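Local coordinates for biofilm-associated surface protein (Staphylococcus aureus, PDB 7C7U) that promotes biofilm formation at the staphylococcal cell surface, probably switching between a calcium-bound folded state and functional amyloid assembly, at residues A[519-524]-A[584-589]; A[543-548]-A[558-563]; A[56-61]-A[132-137]; A[32-37]-A[181-186]; A[428-433]-A[503-508]. All coordinates share one frame; numbering follows the deposited sequence.

The five contacts form two pairs and a junction. Contact 4 brackets contact 3 along the chain; their centres lie about 11 Å apart, and strands 52-61 and 36-39 are neighbours in one large mixed sheet. Contact 5 follows, in the loop after helix 420-427, where it supplies ligands to a calcium ion, its centre about 38 Å from that of contact 4. Contacts 1 and 2 come last, their centres about 9 Å apart, where strands 581-588 and 545-550 share a four-stranded sheet; contact 2 falls between the segments of contact 1. Centres of contacts 1 and 3 are about 74 Å apart, consistent with an elongated molecule of beta modules joined through a calcium-binding junction.

Contact 1: residues A[519-524]-A[584-589]; sequences SKLPAP and STASKD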
# COMPACT_ATOMS: atom_id res chain seq x y z
N SER A 519 -29.01 32.39 -31.27
CA SER A 519 -30.09 33.18 -30.69
C SER A 519 -30.53 32.65 -29.33
O SER A 519 -31.39 33.28 -28.70
CB SER A 519 -31.29 33.22 -31.64
OG SER A 519 -31.83 31.92 -31.84
N LYS A 520 -29.96 31.54 -28.85
CA LYS A 520 -30.33 30.93 -27.58
C LYS A 520 -29.42 31.38 -26.44
O LYS A 520 -28.32 31.91 -26.66
CB LYS A 520 -30.30 29.41 -27.69
CG LYS A 520 -31.45 28.82 -28.47
CD LYS A 520 -31.31 27.31 -28.61
CE LYS A 520 -32.43 26.73 -29.46
NZ LYS A 520 -32.01 25.47 -30.12
N LEU A 521 -29.87 31.13 -25.21
CA LEU A 521 -29.11 31.48 -24.01
C LEU A 521 -29.05 30.26 -23.09
O LEU A 521 -29.95 30.04 -22.27
CB LEU A 521 -29.73 32.68 -23.30
CG LEU A 521 -29.03 33.12 -22.02
CD1 LEU A 521 -27.55 33.44 -22.26
CD2 LEU A 521 -29.76 34.31 -21.39
N PRO A 522 -27.99 29.46 -23.20
CA PRO A 522 -27.89 28.26 -22.36
C PRO A 522 -27.63 28.61 -20.91
O PRO A 522 -27.17 29.71 -20.57
CB PRO A 522 -26.71 27.50 -22.98
CG PRO A 522 -25.85 28.55 -23.58
CD PRO A 522 -26.82 29.63 -24.08
N ALA A 523 -27.94 27.65 -20.04
CA ALA A 523 -27.62 27.81 -18.63
C ALA A 523 -26.11 27.93 -18.46
O ALA A 523 -25.35 27.30 -19.20
CB ALA A 523 -28.17 26.63 -17.82
N PRO A 524 -25.64 28.78 -17.55
CA PRO A 524 -24.21 28.79 -17.23
C PRO A 524 -23.84 27.59 -16.36
O PRO A 524 -24.69 26.72 -16.13
CB PRO A 524 -24.02 30.12 -16.50
CG PRO A 524 -25.35 30.37 -15.85
CD PRO A 524 -26.39 29.78 -16.77
N SER A 584 -26.82 29.36 -10.51
CA SER A 584 -26.59 30.56 -11.30
C SER A 584 -27.56 30.61 -12.47
O SER A 584 -28.07 29.58 -12.92
CB SER A 584 -25.14 30.64 -11.80
OG SER A 584 -24.80 29.47 -12.53
N THR A 585 -27.81 31.82 -12.95
CA THR A 585 -28.50 32.03 -14.21
C THR A 585 -27.75 33.11 -14.98
O THR A 585 -27.05 33.94 -14.40
CB THR A 585 -29.98 32.46 -14.02
OG1 THR A 585 -30.04 33.62 -13.19
CG2 THR A 585 -30.80 31.34 -13.37
N ALA A 586 -27.92 33.09 -16.30
CA ALA A 586 -27.30 34.07 -17.17
C ALA A 586 -28.38 34.87 -17.88
O ALA A 586 -29.50 34.39 -18.08
CB ALA A 586 -26.39 33.41 -18.22
N SER A 587 -28.04 36.11 -18.24
CA SER A 587 -28.96 36.94 -19.01
C SER A 587 -28.18 37.66 -20.11
O SER A 587 -27.00 37.99 -19.94
CB SER A 587 -29.70 37.95 -18.13
OG SER A 587 -28.78 38.83 -17.51
N LYS A 588 -28.87 37.90 -21.22
CA LYS A 588 -28.29 38.52 -22.41
C LYS A 588 -29.38 38.88 -23.41
O LYS A 588 -30.19 38.03 -23.78
CB LYS A 588 -27.27 37.59 -23.07
CG LYS A 588 -26.51 38.22 -24.24
CD LYS A 588 -25.43 37.30 -24.79
CE LYS A 588 -24.65 37.98 -25.92
NZ LYS A 588 -23.71 37.03 -26.60
N ASP A 589 -29.40 40.13 -23.86
CA ASP A 589 -30.28 40.55 -24.95
C ASP A 589 -31.75 40.29 -24.62
O ASP A 589 -32.55 39.91 -25.48
CB ASP A 589 -29.88 39.86 -26.26
CG ASP A 589 -28.46 40.22 -26.69
OD1 ASP A 589 -28.00 41.34 -26.37
OD2 ASP A 589 -27.80 39.39 -27.36
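Leu521 and Pro524 reach from an irregular connection onto strand 581-588, and the contact is van der Waals packing, with no hydrogen bond joining the two segments. The closest approach is made by one methyl of Leu521, whose CD2 sits 3.3 Å from Ala586 O and 3.6 Å from Ser587 CA. Its CG lies opposite the backbone N (chi1 179°), which sends the branched end towards the strand; the other methyl, CD1, comes to 4.2 Å from Ala586 CB. Three residues on, the ring of Pro524 lies over the preceding residues of the strand, 584 to 586, with its CD 3.9 Å from the same Ala586 CB.

The segment 519-524 leads from strand 509-516, the last in sequence of the preceding sheet, to the C-terminal module, in which strands 545-550, 581-588 and 591-600 are neighbours. Leu521 and Pro524 thus help close one face of that sheet, where Val546 also touches the proline.

Two polar side chains touch this apolar cover. Ser584 OG is 3.5 Å from Pro524 CG, but its hydrogen bond goes to Ser596 OG. At the margin, Lys588 starts out towards Leu521, CB to CD1 4.2 Å, while its extended chain carries NZ away to Ser542 O.

Contact 2: residues A[543-548]-A[558-563]; sequences GSTVTV and TVTIPA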
# COMPACT_ATOMS: atom_id res chain seq x y z
N GLY A 543 -20.38 37.53 -23.44
CA GLY A 543 -21.26 38.67 -23.37
C GLY A 543 -22.49 38.50 -22.50
O GLY A 543 -23.21 39.48 -22.29
N SER A 544 -22.77 37.30 -22.00
CA SER A 544 -23.83 37.13 -21.01
C SER A 544 -23.33 37.52 -19.63
O SER A 544 -22.14 37.41 -19.32
CB SER A 544 -24.33 35.68 -21.00
OG SER A 544 -23.39 34.82 -20.37
N THR A 545 -24.25 37.99 -18.79
CA THR A 545 -23.93 38.30 -17.41
C THR A 545 -24.48 37.18 -16.53
O THR A 545 -25.67 36.86 -16.59
CB THR A 545 -24.50 39.66 -17.01
OG1 THR A 545 -23.88 40.69 -17.80
CG2 THR A 545 -24.25 39.94 -15.54
N VAL A 546 -23.60 36.60 -15.72
CA VAL A 546 -23.93 35.46 -14.86
C VAL A 546 -24.01 35.94 -13.42
O VAL A 546 -23.09 36.61 -12.93
CB VAL A 546 -22.89 34.34 -15.00
CG1 VAL A 546 -23.27 33.14 -14.12
CG2 VAL A 546 -22.77 33.91 -16.44
N THR A 547 -25.08 35.56 -12.73
CA THR A 547 -25.32 35.92 -11.34
C THR A 547 -25.44 34.65 -10.51
O THR A 547 -26.17 33.73 -10.88
CB THR A 547 -26.59 36.77 -11.21
OG1 THR A 547 -26.49 37.90 -12.08
CG2 THR A 547 -26.79 37.24 -9.78
N VAL A 548 -24.70 34.59 -9.40
CA VAL A 548 -24.64 33.41 -8.54
C VAL A 548 -25.38 33.72 -7.25
O VAL A 548 -25.12 34.74 -6.61
CB VAL A 548 -23.19 32.99 -8.26
CG1 VAL A 548 -23.17 31.75 -7.36
CG2 VAL A 548 -22.46 32.70 -9.57
N THR A 558 -21.99 38.96 -9.30
CA THR A 558 -22.37 38.96 -10.70
C THR A 558 -21.15 39.29 -11.54
O THR A 558 -20.28 40.06 -11.11
CB THR A 558 -23.48 39.99 -11.01
OG1 THR A 558 -22.91 41.30 -11.11
CG2 THR A 558 -24.55 40.01 -9.92
N VAL A 559 -21.09 38.73 -12.74
CA VAL A 559 -19.99 39.02 -13.65
C VAL A 559 -20.49 38.88 -15.08
O VAL A 559 -21.30 38.00 -15.39
CB VAL A 559 -18.77 38.12 -13.38
CG1 VAL A 559 -19.06 36.68 -13.75
CG2 VAL A 559 -17.54 38.64 -14.12
N THR A 560 -20.03 39.79 -15.94
CA THR A 560 -20.23 39.68 -17.37
C THR A 560 -19.05 38.93 -17.98
O THR A 560 -17.89 39.26 -17.71
CB THR A 560 -20.38 41.06 -18.01
OG1 THR A 560 -21.68 41.59 -17.70
CG2 THR A 560 -20.21 40.99 -19.53
N ILE A 561 -19.35 37.94 -18.80
CA ILE A 561 -18.31 37.13 -19.44
C ILE A 561 -17.74 37.90 -20.63
O ILE A 561 -18.52 38.41 -21.46
CB ILE A 561 -18.88 35.77 -19.86
CG1 ILE A 561 -19.23 34.98 -18.60
CG2 ILE A 561 -17.88 35.00 -20.73
CD1 ILE A 561 -20.19 33.88 -18.84
N PRO A 562 -16.41 38.03 -20.72
CA PRO A 562 -15.81 38.92 -21.73
C PRO A 562 -15.90 38.37 -23.15
O PRO A 562 -16.21 37.20 -23.40
CB PRO A 562 -14.35 39.04 -21.28
CG PRO A 562 -14.11 37.86 -20.40
CD PRO A 562 -15.42 37.55 -19.75
N ALA A 563 -15.56 39.27 -24.09
CA ALA A 563 -15.97 39.15 -25.49
C ALA A 563 -15.38 37.95 -26.21
O ALA A 563 -16.00 37.44 -27.15
CB ALA A 563 -15.61 40.43 -26.24
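Val559 O is approached by two groups of the facing strand: Val546 N donates a hydrogen bond of 2.7 Å, nearly in line with the carbonyl, and Thr545 CA comes to 3.3 Å in a CA-H...O contact. The return bond runs from Val559 N to Val546 O, 2.9 Å, making these two valines a hydrogen-bonded antiparallel pair. Beyond the strand end the pairing carries on: Ile561 N gives an almost straight bond (178°) to Ser544 O, and Gly543 N reaches Ile561 O from above the carbonyl plane.

Strands 545-550 and 555-560 form a beta hairpin, with 555-560 at the outer edge of the sheet and 545-550 continuing it towards strand 581-588. Thr545, Thr547, Thr558 and Thr560 share one face. There Thr547 and Thr558 lie alongside each other, their CG2 methyls 3.6 Å apart, while the hydroxyls of Thr545 and Thr560 are hydrogen-bonded, either one the possible donor, though the modelled separation is doubtfully short. Val546 and Val559 point to the other face, where Val546 CG2, opposite the carbonyl carbon and beside the backbone N (CG1 chi1 -179°), meets CD1 of Ile561, just past the strand end, at 3.5 Å. Ser544 OG, 3.7 Å from Ile561 CD1, is satisfied by Thr541 O.

The hairpin is therefore two-sided, with hydroxyls and methyls on the threonine face and an aliphatic face packed on strands 535-539 and 567-571.

Contact 3: residues A[56-61]-A[132-137]; sequences DLHSYM and LSQYTA
His58 and Thr136 are joined side chain to side chain, Thr136 OG1 meeting ND1 in the plane of the imidazole at 2.7 Å, with either atom a possible donor. NE2 is held by Asp38, so both ring nitrogens have partners, which should hold the ring's rotation.

Backbone hydrogen bonds run in reciprocal pairs between Leu57 and Ala137, Ser59 and Tyr135, and Met61 and Ser133; the Tyr135 N to Ser59 O bond is 2.9 Å. These register strands 52-61 and 133-144 as antiparallel neighbours in the large mixed sheet of the N-terminal region, which strand 36-39 extends beyond 52-61.

Apolar packing follows, with an aromatic ring on each face of the sheet. On the His58 side, Gln134 CB stands over one face of the Tyr60 ring, 4.0 Å from its centroid, in a CH-pi contact, while Leu132 CB meets the ring's edge at 3.6 Å from CD2. Met236 from strand 228-237 packs against this cluster. On the opposite face Met61 CG lies between its backbone N and carbonyl carbon (chi1 59°), which brings CG to the edge of the Tyr135 ring, in its plane, 3.4 Å from CD2. SD follows in an oblique Met-aromatic contact, 4.7 Å from the ring centroid. Further along that face, Leu57 CB and Ala137 CB are 4.3 Å apart.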
# COMPACT_ATOMS: atom_id res chain seq x y z
N ASP A 56 14.02 -12.20 22.16
CA ASP A 56 15.15 -11.31 21.96
C ASP A 56 14.90 -10.52 20.69
O ASP A 56 14.13 -10.93 19.82
CB ASP A 56 16.48 -12.07 21.84
CG ASP A 56 16.80 -12.87 23.10
OD1 ASP A 56 16.64 -12.33 24.21
OD2 ASP A 56 17.18 -14.04 22.98
N LEU A 57 15.55 -9.37 20.57
CA LEU A 57 15.47 -8.56 19.37
C LEU A 57 16.90 -8.26 18.93
O LEU A 57 17.67 -7.68 19.70
CB LEU A 57 14.67 -7.29 19.64
CG LEU A 57 14.20 -6.45 18.45
CD1 LEU A 57 13.41 -7.27 17.41
CD2 LEU A 57 13.36 -5.32 19.00
N HIS A 58 17.27 -8.68 17.72
CA HIS A 58 18.62 -8.50 17.21
C HIS A 58 18.63 -7.46 16.10
O HIS A 58 17.70 -7.40 15.29
CB HIS A 58 19.21 -9.80 16.68
CG HIS A 58 19.03 -10.99 17.57
ND1 HIS A 58 19.91 -11.30 18.59
CD2 HIS A 58 18.10 -11.97 17.56
CE1 HIS A 58 19.51 -12.41 19.19
NE2 HIS A 58 18.41 -12.84 18.59
N SER A 59 19.70 -6.68 16.02
CA SER A 59 19.83 -5.80 14.87
C SER A 59 21.29 -5.42 14.65
O SER A 59 22.15 -5.63 15.51
CB SER A 59 18.98 -4.53 15.03
OG SER A 59 19.06 -3.73 13.87
N TYR A 60 21.55 -4.88 13.46
CA TYR A 60 22.83 -4.30 13.09
C TYR A 60 22.62 -2.80 12.91
O TYR A 60 21.62 -2.38 12.31
CB TYR A 60 23.38 -4.92 11.80
CG TYR A 60 24.25 -6.14 12.01
CD1 TYR A 60 23.68 -7.38 12.26
CD2 TYR A 60 25.64 -6.04 11.97
CE1 TYR A 60 24.47 -8.51 12.46
CE2 TYR A 60 26.44 -7.17 12.16
CZ TYR A 60 25.85 -8.40 12.42
OH TYR A 60 26.64 -9.53 12.63
N MET A 61 23.52 -2.00 13.48
CA MET A 61 23.44 -0.54 13.35
C MET A 61 24.83 0.03 13.11
O MET A 61 25.82 -0.45 13.65
CB MET A 61 22.81 0.11 14.59
CG MET A 61 23.53 -0.15 15.89
SD MET A 61 22.98 0.99 17.18
CE MET A 61 23.03 2.55 16.30
N LEU A 132 28.77 -1.40 10.68
CA LEU A 132 27.72 -2.24 11.27
C LEU A 132 28.21 -3.02 12.46
O LEU A 132 29.11 -3.85 12.34
CB LEU A 132 27.16 -3.22 10.23
CG LEU A 132 26.34 -2.70 9.05
CD1 LEU A 132 25.31 -1.67 9.51
CD2 LEU A 132 27.23 -2.14 7.94
N SER A 133 27.63 -2.76 13.63
CA SER A 133 27.87 -3.57 14.81
C SER A 133 26.59 -4.32 15.19
O SER A 133 25.48 -3.88 14.87
CB SER A 133 28.33 -2.72 16.00
OG SER A 133 29.32 -1.80 15.59
N GLN A 134 26.76 -5.45 15.86
CA GLN A 134 25.66 -6.34 16.19
C GLN A 134 25.21 -6.08 17.61
O GLN A 134 26.03 -6.04 18.53
CB GLN A 134 26.07 -7.81 16.02
CG GLN A 134 24.90 -8.80 15.89
CD GLN A 134 24.04 -8.96 17.15
OE1 GLN A 134 22.82 -8.80 17.11
NE2 GLN A 134 24.68 -9.28 18.27
N TYR A 135 23.91 -5.89 17.79
CA TYR A 135 23.33 -5.68 19.11
C TYR A 135 22.14 -6.59 19.31
O TYR A 135 21.37 -6.84 18.38
CB TYR A 135 22.92 -4.22 19.31
CG TYR A 135 24.10 -3.29 19.39
CD1 TYR A 135 25.02 -3.40 20.42
CD2 TYR A 135 24.30 -2.32 18.43
CE1 TYR A 135 26.11 -2.55 20.49
CE2 TYR A 135 25.38 -1.47 18.50
CZ TYR A 135 26.28 -1.58 19.53
OH TYR A 135 27.35 -0.73 19.59
N THR A 136 21.98 -7.07 20.54
CA THR A 136 20.83 -7.87 20.93
C THR A 136 20.21 -7.20 22.14
O THR A 136 20.91 -6.94 23.12
CB THR A 136 21.21 -9.31 21.27
OG1 THR A 136 21.75 -9.96 20.11
CG2 THR A 136 19.98 -10.09 21.74
N ALA A 137 18.93 -6.88 22.05
CA ALA A 137 18.13 -6.53 23.22
C ALA A 137 17.58 -7.83 23.80
O ALA A 137 16.90 -8.59 23.11
CB ALA A 137 17.00 -5.57 22.85

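Contact 4: residues A[32-37]-A[181-186]; sequences FASMLF and SESSGY
Phe32 meets Ser181 through the base of its side chain, CB to CB 4.3 Å, and then turns its ring away from the contact towards Phe118 and Tyr70, each of which it joins edge-to-face. Ala33 contributes its carbonyl: Ser181 CA points its hydrogen at Ala33 O across 3.4 Å, a CA-H...O contact. At Ser34 the two chains come closest, its CA only 3.9 Å from that of Ser181. Its hydroxyl is swung opposite the backbone N (chi1 -154°), a torsion that places OG 3.1 Å from Glu182 O.

Met35 makes the single direct backbone hydrogen bond between the segments. Its N-H runs straight at Ser181 O, 3.1 Å away, although the donor sits above the carbonyl plane. Its side chain bends away towards Leu57 and Ser59 of strand 52-61 and Val169 of strand 163-171. Leu36 then enters strand 36-39, bonding through its backbone to His58, and Phe37 N gives a hydrogen bond of 2.8 Å to a water. The same water has a weak link, 3.3 Å, to Ser183 OG, whose stronger partner is Ser214 OG.

As the segments diverge, direct pairing thus gives way to a water that links them weakly. Most of the touching residues are buried, and the hydroxyls of Ser181 and Ser183 are satisfied by neighbours: Ser181 OG bonds to Val178 O and Val169 N. Where the chain leads into strands 36-39 and 183-187 of the large mixed sheet, the buried contact is mainly polar, flanked by the apolar side chains of Phe32 and Met35.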
# COMPACT_ATOMS: atom_id res chain seq x y z
N PHE A 32 19.91 1.37 7.97
CA PHE A 32 19.26 0.41 8.86
C PHE A 32 19.29 -0.98 8.23
O PHE A 32 18.73 -1.19 7.15
CB PHE A 32 17.82 0.80 9.16
CG PHE A 32 17.69 1.91 10.15
CD1 PHE A 32 17.85 1.65 11.50
CD2 PHE A 32 17.41 3.21 9.74
CE1 PHE A 32 17.72 2.66 12.43
CE2 PHE A 32 17.28 4.22 10.67
CZ PHE A 32 17.44 3.95 12.01
N ALA A 33 19.93 -1.92 8.92
CA ALA A 33 19.86 -3.31 8.51
C ALA A 33 18.52 -3.92 8.95
O ALA A 33 17.71 -3.29 9.65
CB ALA A 33 21.04 -4.09 9.07
N SER A 34 18.28 -5.16 8.56
CA SER A 34 17.05 -5.83 8.96
C SER A 34 17.09 -6.14 10.45
O SER A 34 18.10 -6.58 10.99
CB SER A 34 16.85 -7.11 8.15
OG SER A 34 15.47 -7.45 8.06
N MET A 35 15.97 -5.89 11.11
CA MET A 35 15.81 -6.27 12.50
C MET A 35 15.28 -7.69 12.57
O MET A 35 14.62 -8.15 11.64
CB MET A 35 14.86 -5.29 13.18
CG MET A 35 15.42 -3.90 13.20
SD MET A 35 14.82 -3.12 14.67
CE MET A 35 15.12 -4.45 15.79
N LEU A 36 15.62 -8.41 13.63
CA LEU A 36 15.25 -9.81 13.78
C LEU A 36 14.57 -10.02 15.12
O LEU A 36 15.22 -9.96 16.17
CB LEU A 36 16.48 -10.72 13.67
CG LEU A 36 16.82 -11.37 12.33
CD1 LEU A 36 17.10 -10.33 11.25
CD2 LEU A 36 18.00 -12.37 12.47
N PHE A 37 13.27 -10.30 15.09
CA PHE A 37 12.49 -10.63 16.26
C PHE A 37 12.58 -12.13 16.50
O PHE A 37 12.26 -12.92 15.61
CB PHE A 37 11.04 -10.16 16.04
CG PHE A 37 10.12 -10.44 17.18
CD1 PHE A 37 10.24 -9.76 18.38
CD2 PHE A 37 9.10 -11.37 17.03
CE1 PHE A 37 9.36 -10.02 19.44
CE2 PHE A 37 8.21 -11.63 18.05
CZ PHE A 37 8.34 -10.96 19.27
N SER A 181 14.72 -2.43 6.92
CA SER A 181 14.64 -2.85 8.31
C SER A 181 13.61 -3.94 8.55
O SER A 181 13.62 -4.55 9.63
CB SER A 181 14.30 -1.66 9.20
OG SER A 181 12.93 -1.32 9.06
N GLU A 182 12.76 -4.22 7.58
CA GLU A 182 11.53 -4.97 7.81
C GLU A 182 11.80 -6.46 7.94
O GLU A 182 12.53 -7.07 7.14
CB GLU A 182 10.54 -4.71 6.67
CG GLU A 182 9.19 -5.36 6.90
CD GLU A 182 8.48 -5.72 5.60
OE1 GLU A 182 8.68 -5.01 4.59
OE2 GLU A 182 7.72 -6.71 5.61
N SER A 183 11.17 -7.07 8.93
CA SER A 183 11.21 -8.50 9.09
C SER A 183 9.86 -8.96 9.60
O SER A 183 9.14 -8.19 10.23
CB SER A 183 12.30 -8.90 10.07
OG SER A 183 12.71 -10.23 9.85
N SER A 184 9.52 -10.21 9.32
CA SER A 184 8.22 -10.74 9.74
C SER A 184 8.40 -12.21 10.10
O SER A 184 9.53 -12.71 10.16
CB SER A 184 7.15 -10.53 8.66
OG SER A 184 7.48 -11.16 7.42
N GLY A 185 7.29 -12.89 10.35
CA GLY A 185 7.28 -14.30 10.71
C GLY A 185 5.99 -14.68 11.42
O GLY A 185 4.98 -13.98 11.35
N TYR A 186 6.05 -15.83 12.10
CA TYR A 186 4.91 -16.24 12.90
C TYR A 186 5.42 -17.10 14.04
O TYR A 186 6.45 -17.76 13.91
CB TYR A 186 3.85 -16.99 12.07
CG TYR A 186 4.36 -18.19 11.30
CD1 TYR A 186 4.30 -19.48 11.85
CD2 TYR A 186 4.85 -18.06 10.01
CE1 TYR A 186 4.75 -20.58 11.13
CE2 TYR A 186 5.29 -19.16 9.28
CZ TYR A 186 5.24 -20.42 9.86
OH TYR A 186 5.67 -21.51 9.16
O HOH W 1 11.71 -11.04 12.84

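Contact 5: residues A[428-433]-A[503-508]; sequences KTSPLV and PNYDND. With CA (calcium ion), chain G.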
# COMPACT_ATOMS: atom_id res chain seq x y z
N LYS A 428 -10.27 1.24 -18.30
CA LYS A 428 -8.96 1.72 -18.73
C LYS A 428 -8.93 3.24 -18.74
O LYS A 428 -8.43 3.88 -19.67
CB LYS A 428 -8.57 1.12 -20.08
CG LYS A 428 -8.88 -0.36 -20.12
CD LYS A 428 -7.68 -1.20 -20.50
CE LYS A 428 -8.07 -2.67 -20.55
NZ LYS A 428 -7.10 -3.49 -21.33
N THR A 429 -9.52 3.82 -17.71
CA THR A 429 -9.51 5.25 -17.47
C THR A 429 -8.76 5.53 -16.19
O THR A 429 -8.65 4.67 -15.31
CB THR A 429 -10.94 5.84 -17.35
OG1 THR A 429 -11.73 5.00 -16.48
CG2 THR A 429 -11.60 5.93 -18.71
N SER A 430 -8.29 6.75 -16.07
CA SER A 430 -7.57 7.14 -14.88
C SER A 430 -8.50 7.15 -13.66
O SER A 430 -9.58 7.76 -13.70
CB SER A 430 -6.92 8.49 -15.05
OG SER A 430 -6.62 9.01 -13.78
N PRO A 431 -8.10 6.47 -12.58
CA PRO A 431 -8.84 6.55 -11.31
C PRO A 431 -8.57 7.83 -10.54
O PRO A 431 -9.06 7.99 -9.41
CB PRO A 431 -8.28 5.33 -10.55
CG PRO A 431 -6.81 5.31 -10.98
CD PRO A 431 -6.80 5.80 -12.43
N LEU A 432 -7.74 8.71 -11.10
CA LEU A 432 -7.41 9.99 -10.50
C LEU A 432 -8.10 11.15 -11.19
O LEU A 432 -7.88 12.30 -10.82
CB LEU A 432 -5.89 10.20 -10.53
CG LEU A 432 -5.10 9.01 -9.98
CD1 LEU A 432 -3.59 9.26 -9.96
CD2 LEU A 432 -5.61 8.69 -8.58
N VAL A 433 -8.93 10.86 -12.20
CA VAL A 433 -9.53 11.89 -13.05
C VAL A 433 -11.03 11.61 -13.12
O VAL A 433 -11.46 10.64 -13.75
CB VAL A 433 -8.92 11.92 -14.45
CG1 VAL A 433 -9.66 12.95 -15.36
CG2 VAL A 433 -7.42 12.22 -14.39
N PRO A 503 -1.96 10.54 -20.33
CA PRO A 503 -0.95 9.74 -21.06
C PRO A 503 -0.76 8.33 -20.51
O PRO A 503 -0.03 7.54 -21.13
CB PRO A 503 0.33 10.56 -20.88
CG PRO A 503 0.14 11.29 -19.61
CD PRO A 503 -1.35 11.60 -19.52
N ASN A 504 -1.35 8.00 -19.37
CA ASN A 504 -1.10 6.71 -18.75
C ASN A 504 -2.23 5.72 -18.93
O ASN A 504 -2.11 4.58 -18.46
CB ASN A 504 -0.82 6.89 -17.26
CG ASN A 504 0.53 7.49 -17.01
OD1 ASN A 504 1.51 7.12 -17.66
ND2 ASN A 504 0.60 8.45 -16.10
N TYR A 505 -3.32 6.12 -19.58
CA TYR A 505 -4.49 5.27 -19.73
C TYR A 505 -4.99 5.35 -21.16
O TYR A 505 -4.91 6.39 -21.81
CB TYR A 505 -5.58 5.67 -18.73
CG TYR A 505 -5.16 5.38 -17.31
CD1 TYR A 505 -5.50 4.18 -16.70
CD2 TYR A 505 -4.39 6.29 -16.58
CE1 TYR A 505 -5.10 3.90 -15.40
CE2 TYR A 505 -3.99 6.01 -15.30
CZ TYR A 505 -4.35 4.82 -14.71
OH TYR A 505 -3.94 4.55 -13.41
N ASP A 506 -5.52 4.22 -21.64
CA ASP A 506 -5.93 4.14 -23.03
C ASP A 506 -7.15 5.01 -23.33
O ASP A 506 -7.26 5.55 -24.44
CB ASP A 506 -6.24 2.68 -23.40
CG ASP A 506 -5.00 1.81 -23.49
OD1 ASP A 506 -3.87 2.34 -23.37
OD2 ASP A 506 -5.16 0.60 -23.70
N ASN A 507 -8.06 5.18 -22.37
CA ASN A 507 -9.36 5.82 -22.61
C ASN A 507 -9.48 7.14 -21.87
O ASN A 507 -8.93 7.32 -20.78
CB ASN A 507 -10.50 4.89 -22.21
CG ASN A 507 -10.62 3.68 -23.12
OD1 ASN A 507 -10.29 3.75 -24.30
ND2 ASN A 507 -11.06 2.55 -22.57
N ASP A 508 -10.24 8.07 -22.46
CA ASP A 508 -10.44 9.39 -21.89
C ASP A 508 -11.65 9.40 -20.98
O ASP A 508 -12.58 8.61 -21.14
CB ASP A 508 -10.64 10.44 -22.99
CG ASP A 508 -9.49 10.47 -23.99
OD1 ASP A 508 -8.37 10.03 -23.64
OD2 ASP A 508 -9.72 10.93 -25.13
CA CA G . -11.89 8.39 -13.28
O HOH W 2 -8.40 8.43 -18.44
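Two loops pair through one backbone hydrogen bond, Asn507 N to Lys428 O at 3.0 Å, next to the point where helix 420-427 ends and Lys428 takes a positive phi. A water extends the link, accepting from Ser430 N and donating to Asn507 O.

Tyr505 is central to the side-chain contact. With CG opposite its carbonyl carbon (chi1 -67°), its ring lies flat against the other loop: Ser430 CA stands over the ring centre, 3.7 Å from the centroid and 9° from the normal, a CH-pi contact. Pro431 crosses the far end of the ring at about a right angle, CD to OH 3.3 Å, and Val424 of the helix touches the ring. Asn507 CB packs 3.8 Å from Thr429 CG2, while its ND2 bonds to Tyr427 O at the helix end. Thr429 OG1 bonds to Glu423, a calcium ligand, and probably helps position it.

Ser430 OG accepts from Leu432 N in an ST turn, within a type I beta turn that brings Ser430 O (2.4 Å) and Val433 O (2.3 Å) onto one calcium ion. Asp414, Asp416, Glu423 and Glu509 complete the site. Asp414, Asp416 and Glu423 also bind a second calcium ion, with Asp412 and Lys418, in a DxDxDG loop of EF-hand-like spacing followed by a helix, and Glu509, the first residue of strand 509-516, ties the paired calcium site to the following beta module.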